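Local coordinates for extracellular solute-binding protein, family 1 (Trichodesmium erythraeum IMS101, PDB 6G7N) that binds ferric iron and probably delivers it to an ABC transporter for uptake into the cell, at residues Lys131-Ser136 against Ile181-Ala186. Numbering follows the deposited sequence.
Sequences KIVIRS and IKAVAA
V133 meets A183 and V184 in a small apolar contact between a strand and a helix of a periplasmic-binding-protein fold. V133 lies on the short strand 132-133, which runs parallel to strand 191-195. Helix 177-186 packs over one face of this pair and leads into strand 191-195, while helix 140-167 lies on the other face. Strand 132-133, helices 140-167 and 177-186 and the parallel strand 191-195 follow one another as a beta-alpha-beta type connection in one lobe of the fold.

V133 has the largest buried surface of the three residues. Its CB points toward the helix, and its CG2 methyl does the touching. Chi1 of -70° puts CG1 anti to the carbonyl carbon and leaves CG2 between the backbone N and the carbonyl carbon, on the side that meets the helix. CG2 of V133 comes 3.6 Å from CG2 of V184, methyl against methyl, with the two side chains set at a slant. V184 offers the branch anti to its own carbonyl carbon; its other methyl, CG1, lies 6.0 Å from CG2 of V133. A183 points its CB at the strand and is the looser partner. All three residues are buried, and no hydrogen bond joins the two segments.

Backbone hydrogen bonds tie V133 to I191, and V133 also touches Q180, earlier on the same helix. On the opposite face of the strand, I132 packs against F165. The carbonyl O of V184 accepts a hydrogen bond from ND2 of N108. At its A183 side, CG2 of V133 is 4.2 Å from CB of A183.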
# COMPACT_ATOMS: atom_id res chain seq x y z
N LYS A 131 -17.79 12.56 12.54
CA LYS A 131 -17.71 12.71 11.08
C LYS A 131 -16.78 11.75 10.37
O LYS A 131 -16.82 11.72 9.14
CB LYS A 131 -17.36 14.16 10.69
CG LYS A 131 -18.47 15.13 11.11
CD LYS A 131 -18.22 16.58 10.78
CE LYS A 131 -19.48 17.40 11.08
NZ LYS A 131 -19.40 18.79 10.54
N ILE A 132 -15.97 10.98 11.10
CA ILE A 132 -14.90 10.19 10.45
C ILE A 132 -15.27 8.73 10.40
O ILE A 132 -15.72 8.15 11.40
CB ILE A 132 -13.56 10.34 11.20
CG1 ILE A 132 -13.18 11.81 11.28
CG2 ILE A 132 -12.46 9.52 10.53
CD1 ILE A 132 -11.82 12.12 11.84
N VAL A 133 -15.07 8.09 9.24
CA VAL A 133 -15.17 6.64 9.12
C VAL A 133 -13.80 6.07 8.70
O VAL A 133 -13.11 6.59 7.82
CB VAL A 133 -16.30 6.19 8.17
CG1 VAL A 133 -17.68 6.46 8.78
CG2 VAL A 133 -16.19 6.80 6.80
N ILE A 134 -13.43 4.96 9.34
CA ILE A 134 -12.19 4.26 9.03
C ILE A 134 -12.36 2.81 9.49
O ILE A 134 -13.10 2.51 10.43
CB ILE A 134 -10.97 4.95 9.69
CG1 ILE A 134 -9.63 4.38 9.17
CG2 ILE A 134 -11.02 4.84 11.21
CD1 ILE A 134 -8.43 5.23 9.55
N ARG A 135 -11.65 1.90 8.82
CA ARG A 135 -11.70 0.48 9.17
C ARG A 135 -10.90 0.17 10.42
O ARG A 135 -10.24 1.05 11.02
CB ARG A 135 -11.24 -0.35 7.98
CG ARG A 135 -9.76 -0.33 7.72
CD ARG A 135 -9.41 -0.92 6.41
NE ARG A 135 -9.66 -2.34 6.31
CZ ARG A 135 -9.46 -3.04 5.18
NH1 ARG A 135 -9.02 -2.42 4.08
NH2 ARG A 135 -9.71 -4.34 5.16
N SER A 136 -10.95 -1.10 10.81
CA SER A 136 -10.38 -1.55 12.09
C SER A 136 -8.86 -1.41 12.17
O SER A 136 -8.15 -1.25 11.19
CB SER A 136 -10.75 -2.98 12.35
OG SER A 136 -9.86 -3.84 11.70
N ILE A 181 -15.48 4.34 1.81
CA ILE A 181 -15.83 5.23 0.72
C ILE A 181 -17.36 5.27 0.53
O ILE A 181 -17.95 6.36 0.37
CB ILE A 181 -15.11 4.81 -0.59
CG1 ILE A 181 -13.59 4.94 -0.42
CG2 ILE A 181 -15.60 5.64 -1.76
CD1 ILE A 181 -12.79 4.35 -1.56
N LYS A 182 -17.99 4.09 0.55
CA LYS A 182 -19.44 4.05 0.40
C LYS A 182 -20.14 4.78 1.57
O LYS A 182 -21.17 5.43 1.36
CB LYS A 182 -19.91 2.61 0.26
CG LYS A 182 -19.49 1.97 -1.06
CD LYS A 182 -19.91 0.51 -1.17
CE LYS A 182 -19.50 -0.18 -2.46
NZ LYS A 182 -19.85 -1.64 -2.42
N ALA A 183 -19.61 4.67 2.79
CA ALA A 183 -20.18 5.32 3.96
C ALA A 183 -20.05 6.84 3.84
O ALA A 183 -20.96 7.58 4.24
CB ALA A 183 -19.55 4.79 5.23
N VAL A 184 -18.93 7.31 3.30
CA VAL A 184 -18.76 8.75 3.05
C VAL A 184 -19.78 9.25 2.01
O VAL A 184 -20.45 10.26 2.22
CB VAL A 184 -17.32 9.06 2.63
CG1 VAL A 184 -17.17 10.48 2.13
CG2 VAL A 184 -16.35 8.81 3.79
N ALA A 185 -19.93 8.52 0.91
CA ALA A 185 -20.92 8.88 -0.12
C ALA A 185 -22.33 8.93 0.46
O ALA A 185 -23.12 9.80 0.09
CB ALA A 185 -20.88 7.88 -1.27
N ALA A 186 -22.65 7.98 1.35
CA ALA A 186 -24.01 7.84 1.92
C ALA A 186 -24.31 8.79 3.07
O ALA A 186 -25.42 8.82 3.56
CB ALA A 186 -24.22 6.43 2.40